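D-alanine--D-alanine ligase (Coxiella burnetii, PDB 3TQT) catalyses the ATP-dependent joining of two D-alanine molecules into D-alanyl-D-alanine, a building block of bacterial peptidoglycan, using magnesium or manganese ions. Local coordinates at residues L143-V155 / Q284-C296. Numbering follows the deposited sequence.
Sequences LTKTVLRAGGIPV and QQIAIDAFKMVHC
M293 and I153 meet tip to tip at the C-terminal end of helix 141-150. The side chain of M293 leaves its helix with CG anti to the backbone N (chi1 -167°), and the bend at chi3 (-65°) turns CE toward the carbonyl of G151. Its SD comes to lie 3.5 Å from G151 CA, while the terminal CE rests 3.5 Å from G151 O. The sulfur and its methyl thus lie against bare backbone at G151. Farther back along the same side chain, M293 CG slides past V147 CG1, which also packs 3.6 Å from M293 O.

I153 sends its CD1 onto the backbone of helix 277-293, where the methyl rests on A290 N and, only 3.4 Å away, on A290 CA, tighter than usual for two carbons. The second branch of I153, CG2, lies 3.8 Å from I286 CG2, the two isoleucines running past each other in opposite directions, with P154 CG lying loosely against I286 CD1. L148 fills the middle: its CD2 settles on A290 CB at 3.8 Å and also touches M293 CB and V294 CG1. No hydrogen bond crosses the contact, so apolar fit holds it together.

I153 is put in place by a Schellman motif that ends helix 141-150: its N bonds to L148 O, and G152 N, at positive phi, bonds to R149 O. V314 of strand 312-318 touches L148, I153 and I286, and V147 also packs on L143 of the second subunit. The helical segments 143-150 and 284-293 cross at 109°. The contact joins helix 141-150 and its following turn to helix 277-293, which packs on the antiparallel sheet whose strands 298-306 and 312-318 carry the predicted magnesium ligands D303, E316 and N318, within the ATP-grasp fold of the D-alanine–D-alanine ligases.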
ATOM      1  N   LEU A 143       2.002   9.600  -7.652  1.00 18.25           N
ATOM      2  CA  LEU A 143       1.782   9.676  -6.205  1.00 22.38           C
ATOM      3  C   LEU A 143       3.110   9.931  -5.491  1.00 18.38           C
ATOM      4  O   LEU A 143       3.176  10.738  -4.567  1.00 17.65           O
ATOM      5  CB  LEU A 143       1.120   8.394  -5.684  1.00 18.91           C
ATOM      6  CG  LEU A 143       0.900   8.277  -4.176  1.00 22.49           C
ATOM      7  CD1 LEU A 143       0.080   9.465  -3.651  1.00 18.04           C
ATOM      8  CD2 LEU A 143       0.233   6.931  -3.851  1.00 20.07           C
ATOM      9  N   THR A 144       4.167   9.251  -5.926  1.00 16.37           N
ATOM     10  CA  THR A 144       5.496   9.476  -5.362  1.00 19.65           C
ATOM     11  C   THR A 144       5.857  10.953  -5.455  1.00 19.74           C
ATOM     12  O   THR A 144       6.264  11.577  -4.473  1.00 16.54           O
ATOM     13  CB  THR A 144       6.604   8.706  -6.128  1.00 23.76           C
ATOM     14  OG1 THR A 144       6.167   7.381  -6.433  1.00 20.10           O
ATOM     15  CG2 THR A 144       7.873   8.641  -5.288  1.00 24.92           C
ATOM     16  N   LYS A 145       5.698  11.515  -6.648  1.00 16.76           N
ATOM     17  CA  LYS A 145       6.056  12.912  -6.857  1.00 19.95           C
ATOM     18  C   LYS A 145       5.191  13.856  -6.046  1.00 18.05           C
ATOM     19  O   LYS A 145       5.665  14.896  -5.591  1.00 17.32           O
ATOM     20  CB  LYS A 145       6.007  13.269  -8.342  1.00 21.83           C
ATOM     21  CG  LYS A 145       7.202  12.724  -9.105  1.00 22.46           C
ATOM     22  CD  LYS A 145       7.071  13.037 -10.585  1.00 22.97           C
ATOM     23  CE  LYS A 145       8.252  12.484 -11.348  1.00 23.69           C
ATOM     24  NZ  LYS A 145       8.271  13.088 -12.691  1.00 22.41           N
ATOM     25  N   THR A 146       3.931  13.485  -5.844  1.00 17.34           N
ATOM     26  CA  THR A 146       3.036  14.311  -5.054  1.00 17.07           C
ATOM     27  C   THR A 146       3.602  14.422  -3.645  1.00 20.34           C
ATOM     28  O   THR A 146       3.685  15.510  -3.071  1.00 18.85           O
ATOM     29  CB  THR A 146       1.638  13.676  -4.967  1.00 23.94           C
ATOM     30  OG1 THR A 146       1.041  13.675  -6.267  1.00 25.51           O
ATOM     31  CG2 THR A 146       0.745  14.457  -4.003  1.00 23.69           C
ATOM     32  N   VAL A 147       3.993  13.283  -3.090  1.00 17.89           N
ATOM     33  CA  VAL A 147       4.482  13.248  -1.725  1.00 20.50           C
ATOM     34  C   VAL A 147       5.827  13.971  -1.637  1.00 23.27           C
ATOM     35  O   VAL A 147       6.054  14.765  -0.720  1.00 17.72           O
ATOM     36  CB  VAL A 147       4.569  11.802  -1.212  1.00 22.97           C
ATOM     37  CG1 VAL A 147       5.309  11.749   0.106  1.00 23.86           C
ATOM     38  CG2 VAL A 147       3.152  11.209  -1.089  1.00 19.78           C
ATOM     39  N   LEU A 148       6.704  13.724  -2.609  1.00 22.41           N
ATOM     40  CA  LEU A 148       8.015  14.369  -2.614  1.00 20.46           C
ATOM     41  C   LEU A 148       7.884  15.874  -2.720  1.00 18.80           C
ATOM     42  O   LEU A 148       8.487  16.620  -1.944  1.00 22.27           O
ATOM     43  CB  LEU A 148       8.882  13.845  -3.756  1.00 17.98           C
ATOM     44  CG  LEU A 148       9.272  12.370  -3.594  1.00 19.70           C
ATOM     45  CD1 LEU A 148      10.063  11.889  -4.814  1.00 18.05           C
ATOM     46  CD2 LEU A 148      10.054  12.184  -2.304  1.00 21.52           C
ATOM     47  N   ARG A 149       7.091  16.326  -3.681  1.00 19.76           N
ATOM     48  CA  ARG A 149       6.979  17.762  -3.899  1.00 21.22           C
ATOM     49  C   ARG A 149       6.330  18.459  -2.704  1.00 17.06           C
ATOM     50  O   ARG A 149       6.733  19.556  -2.330  1.00 21.63           O
ATOM     51  CB  ARG A 149       6.201  18.060  -5.174  1.00 23.84           C
ATOM     52  CG  ARG A 149       6.040  19.527  -5.414  1.00 26.07           C
ATOM     53  CD  ARG A 149       4.724  19.798  -6.094  1.00 38.95           C
ATOM     54  NE  ARG A 149       4.764  19.838  -7.555  1.00 43.15           N
ATOM     55  CZ  ARG A 149       5.851  19.813  -8.319  1.00 40.21           C
ATOM     56  NH1 ARG A 149       7.054  19.739  -7.788  1.00 41.52           N
ATOM     57  NH2 ARG A 149       5.722  19.873  -9.639  1.00 30.24           N
ATOM     58  N   ALA A 150       5.336  17.812  -2.104  1.00 22.45           N
ATOM     59  CA  ALA A 150       4.686  18.360  -0.918  1.00 22.56           C
ATOM     60  C   ALA A 150       5.701  18.572   0.187  1.00 25.18           C
ATOM     61  O   ALA A 150       5.580  19.498   0.981  1.00 26.39           O
ATOM     62  CB  ALA A 150       3.575  17.439  -0.445  1.00 21.50           C
ATOM     63  N   GLY A 151       6.706  17.708   0.243  1.00 20.43           N
ATOM     64  CA  GLY A 151       7.736  17.822   1.261  1.00 27.56           C
ATOM     65  C   GLY A 151       8.922  18.670   0.837  1.00 30.51           C
ATOM     66  O   GLY A 151       9.942  18.698   1.519  1.00 32.92           O
ATOM     67  N   GLY A 152       8.792  19.350  -0.298  1.00 28.44           N
ATOM     68  CA  GLY A 152       9.835  20.239  -0.775  1.00 31.36           C
ATOM     69  C   GLY A 152      10.959  19.581  -1.556  1.00 31.81           C
ATOM     70  O   GLY A 152      11.978  20.214  -1.829  1.00 29.75           O
ATOM     71  N   ILE A 153      10.798  18.315  -1.921  1.00 19.65           N
ATOM     72  CA  ILE A 153      11.825  17.673  -2.727  1.00 22.11           C
ATOM     73  C   ILE A 153      11.628  17.984  -4.204  1.00 23.12           C
ATOM     74  O   ILE A 153      10.531  17.865  -4.733  1.00 23.36           O
ATOM     75  CB  ILE A 153      11.921  16.161  -2.446  1.00 27.87           C
ATOM     76  CG1 ILE A 153      12.552  15.955  -1.062  1.00 35.79           C
ATOM     77  CG2 ILE A 153      12.744  15.454  -3.521  1.00 25.59           C
ATOM     78  CD1 ILE A 153      12.535  14.542  -0.574  1.00 32.01           C
ATOM     79  N   PRO A 154      12.701  18.419  -4.868  1.00 27.35           N
ATOM     80  CA  PRO A 154      12.646  18.808  -6.284  1.00 30.54           C
ATOM     81  C   PRO A 154      12.344  17.582  -7.128  1.00 25.26           C
ATOM     82  O   PRO A 154      13.070  16.597  -7.003  1.00 23.10           O
ATOM     83  CB  PRO A 154      14.071  19.287  -6.579  1.00 36.36           C
ATOM     84  CG  PRO A 154      14.722  19.467  -5.231  1.00 39.59           C
ATOM     85  CD  PRO A 154      14.064  18.488  -4.317  1.00 29.56           C
ATOM     86  N   VAL A 155      11.289  17.621  -7.941  1.00 20.12           N
ATOM     87  CA  VAL A 155      11.006  16.499  -8.838  1.00 19.56           C
ATOM     88  C   VAL A 155      10.776  16.978 -10.269  1.00 22.80           C
ATOM     89  O   VAL A 155      10.445  18.140 -10.506  1.00 19.56           O
ATOM     90  CB  VAL A 155       9.766  15.683  -8.382  1.00 19.70           C
ATOM     91  CG1 VAL A 155       9.945  15.218  -6.948  1.00 19.35           C
ATOM     92  CG2 VAL A 155       8.518  16.532  -8.505  1.00 24.01           C
ATOM     93  N   GLN A 284      23.048  12.557  -3.038  1.00 27.02           N
ATOM     94  CA  GLN A 284      23.023  11.678  -1.884  1.00 29.59           C
ATOM     95  C   GLN A 284      22.032  12.169  -0.831  1.00 26.77           C
ATOM     96  O   GLN A 284      21.257  11.377  -0.287  1.00 25.96           O
ATOM     97  CB  GLN A 284      24.432  11.502  -1.313  1.00 28.80           C
ATOM     98  CG  GLN A 284      25.316  10.641  -2.209  1.00 33.66           C
ATOM     99  CD  GLN A 284      26.767  10.645  -1.784  1.00 38.88           C
ATOM    100  OE1 GLN A 284      27.326  11.687  -1.454  1.00 35.73           O
ATOM    101  NE2 GLN A 284      27.382   9.473  -1.784  1.00 38.26           N
ATOM    102  N   GLN A 285      22.018  13.472  -0.564  1.00 25.47           N
ATOM    103  CA  GLN A 285      21.150  13.968   0.495  1.00 26.56           C
ATOM    104  C   GLN A 285      19.682  13.881   0.116  1.00 23.67           C
ATOM    105  O   GLN A 285      18.843  13.526   0.943  1.00 28.93           O
ATOM    106  CB  GLN A 285      21.487  15.395   0.902  1.00 25.49           C
ATOM    107  CG  GLN A 285      20.696  15.841   2.131  1.00 37.16           C
ATOM    108  CD  GLN A 285      21.034  15.027   3.378  1.00 40.27           C
ATOM    109  OE1 GLN A 285      22.147  15.109   3.891  1.00 39.90           O
ATOM    110  NE2 GLN A 285      20.073  14.230   3.863  1.00 35.71           N
ATOM    111  N   ILE A 286      19.379  14.202  -1.133  1.00 23.55           N
ATOM    112  CA  ILE A 286      18.004  14.161  -1.609  1.00 21.23           C
ATOM    113  C   ILE A 286      17.532  12.717  -1.679  1.00 21.28           C
ATOM    114  O   ILE A 286      16.388  12.416  -1.347  1.00 22.20           O
ATOM    115  CB  ILE A 286      17.859  14.831  -2.991  1.00 24.41           C
ATOM    116  CG1 ILE A 286      18.179  16.326  -2.879  1.00 30.69           C
ATOM    117  CG2 ILE A 286      16.441  14.655  -3.521  1.00 20.49           C
ATOM    118  CD1 ILE A 286      18.128  17.048  -4.196  1.00 33.54           C
ATOM    119  N   ALA A 287      18.415  11.817  -2.090  1.00 19.60           N
ATOM    120  CA  ALA A 287      18.047  10.391  -2.090  1.00 25.04           C
ATOM    121  C   ALA A 287      17.615   9.935  -0.690  1.00 19.23           C
ATOM    122  O   ALA A 287      16.594   9.257  -0.529  1.00 19.37           O
ATOM    123  CB  ALA A 287      19.187   9.530  -2.618  1.00 21.85           C
ATOM    124  N   ILE A 288      18.397  10.312   0.317  1.00 20.26           N
ATOM    125  CA  ILE A 288      18.091   9.972   1.697  1.00 26.62           C
ATOM    126  C   ILE A 288      16.808  10.651   2.154  1.00 25.44           C
ATOM    127  O   ILE A 288      15.957  10.021   2.769  1.00 22.01           O
ATOM    128  CB  ILE A 288      19.238  10.366   2.638  1.00 21.70           C
ATOM    129  CG1 ILE A 288      20.393   9.378   2.488  1.00 19.95           C
ATOM    130  CG2 ILE A 288      18.747  10.410   4.069  1.00 26.59           C
ATOM    131  CD1 ILE A 288      21.700   9.906   3.033  1.00 25.57           C
ATOM    132  N   ASP A 289      16.663  11.934   1.844  1.00 25.47           N
ATOM    133  CA  ASP A 289      15.455  12.664   2.232  1.00 23.12           C
ATOM    134  C   ASP A 289      14.198  12.107   1.555  1.00 21.53           C
ATOM    135  O   ASP A 289      13.146  12.003   2.175  1.00 21.23           O
ATOM    136  CB  ASP A 289      15.602  14.149   1.921  1.00 27.24           C
ATOM    137  CG  ASP A 289      16.657  14.822   2.785  1.00 33.93           C
ATOM    138  OD1 ASP A 289      17.144  14.189   3.737  1.00 32.19           O
ATOM    139  OD2 ASP A 289      16.988  15.987   2.512  1.00 36.15           O
ATOM    140  N   ALA A 290      14.316  11.770   0.277  1.00 18.68           N
ATOM    141  CA  ALA A 290      13.212  11.189  -0.473  1.00 20.09           C
ATOM    142  C   ALA A 290      12.816   9.842   0.135  1.00 18.39           C
ATOM    143  O   ALA A 290      11.646   9.555   0.314  1.00 16.21           O
ATOM    144  CB  ALA A 290      13.624  11.000  -1.930  1.00 19.68           C
ATOM    145  N   PHE A 291      13.822   9.014   0.396  1.00 19.24           N
ATOM    146  CA  PHE A 291      13.642   7.716   1.029  1.00 18.59           C
ATOM    147  C   PHE A 291      12.813   7.886   2.296  1.00 21.67           C
ATOM    148  O   PHE A 291      11.854   7.150   2.547  1.00 18.54           O
ATOM    149  CB  PHE A 291      15.024   7.157   1.370  1.00 19.96           C
ATOM    150  CG  PHE A 291      15.010   5.745   1.898  1.00 19.82           C
ATOM    151  CD1 PHE A 291      15.168   4.667   1.036  1.00 24.10           C
ATOM    152  CD2 PHE A 291      14.874   5.503   3.246  1.00 22.04           C
ATOM    153  CE1 PHE A 291      15.177   3.372   1.524  1.00 26.86           C
ATOM    154  CE2 PHE A 291      14.880   4.213   3.736  1.00 24.27           C
ATOM    155  CZ  PHE A 291      15.027   3.152   2.878  1.00 24.79           C
ATOM    156  N   LYS A 292      13.173   8.879   3.096  1.00 19.30           N
ATOM    157  CA  LYS A 292      12.485   9.091   4.365  1.00 21.58           C
ATOM    158  C   LYS A 292      11.081   9.638   4.139  1.00 24.63           C
ATOM    159  O   LYS A 292      10.131   9.250   4.824  1.00 23.06           O
ATOM    160  CB  LYS A 292      13.299  10.030   5.263  1.00 20.92           C
ATOM    161  CG  LYS A 292      14.546   9.370   5.853  1.00 31.96           C
ATOM    162  CD  LYS A 292      15.599  10.390   6.272  1.00 38.16           C
ATOM    163  CE  LYS A 292      15.350  10.941   7.655  1.00 47.55           C
ATOM    164  NZ  LYS A 292      16.450  11.869   8.043  1.00 48.02           N
ATOM    165  N   MET A 293      10.957  10.518   3.151  1.00 24.13           N
ATOM    166  CA  MET A 293       9.702  11.205   2.878  1.00 24.01           C
ATOM    167  C   MET A 293       8.594  10.263   2.435  1.00 23.58           C
ATOM    168  O   MET A 293       7.423  10.515   2.694  1.00 22.91           O
ATOM    169  CB  MET A 293       9.909  12.284   1.824  1.00 26.97           C
ATOM    170  CG  MET A 293       8.750  13.232   1.712  1.00 34.92           C
ATOM    171  SD  MET A 293       9.331  14.772   1.005  1.00 37.74           S
ATOM    172  CE  MET A 293      10.435  15.343   2.295  1.00 34.71           C
ATOM    173  N   VAL A 294       8.962   9.177   1.775  1.00 19.07           N
ATOM    174  CA  VAL A 294       7.972   8.184   1.393  1.00 19.40           C
ATOM    175  C   VAL A 294       7.947   7.030   2.390  1.00 22.15           C
ATOM    176  O   VAL A 294       7.343   5.996   2.128  1.00 20.10           O
ATOM    177  CB  VAL A 294       8.238   7.636  -0.023  1.00 17.04           C
ATOM    178  CG1 VAL A 294       8.145   8.780  -1.046  1.00 17.63           C
ATOM    179  CG2 VAL A 294       9.594   6.968  -0.082  1.00 16.93           C
ATOM    180  N   HIS A 295       8.631   7.217   3.517  1.00 20.09           N
ATOM    181  CA  HIS A 295       8.619   6.241   4.613  1.00 18.43           C
ATOM    182  C   HIS A 295       9.054   4.867   4.163  1.00 21.77           C
ATOM    183  O   HIS A 295       8.464   3.847   4.538  1.00 21.38           O
ATOM    184  CB  HIS A 295       7.241   6.210   5.261  1.00 23.90           C
ATOM    185  CG  HIS A 295       6.762   7.566   5.652  1.00 28.46           C
ATOM    186  ND1 HIS A 295       5.579   8.104   5.198  1.00 28.36           N
ATOM    187  CD2 HIS A 295       7.339   8.519   6.422  1.00 24.47           C
ATOM    188  CE1 HIS A 295       5.435   9.320   5.689  1.00 26.45           C
ATOM    189  NE2 HIS A 295       6.497   9.599   6.426  1.00 28.07           N
ATOM    190  N   CYS A 296      10.106   4.860   3.351  1.00 21.48           N
ATOM    191  CA  CYS A 296      10.675   3.627   2.852  1.00 17.57           C
ATOM    192  C   CYS A 296      11.440   2.899   3.959  1.00 18.92           C
ATOM    193  O   CYS A 296      11.770   3.472   5.008  1.00 17.87           O
ATOM    194  CB  CYS A 296      11.605   3.913   1.675  1.00 19.47           C
ATOM    195  SG  CYS A 296      11.805   2.500   0.623  1.00 23.10           S
TER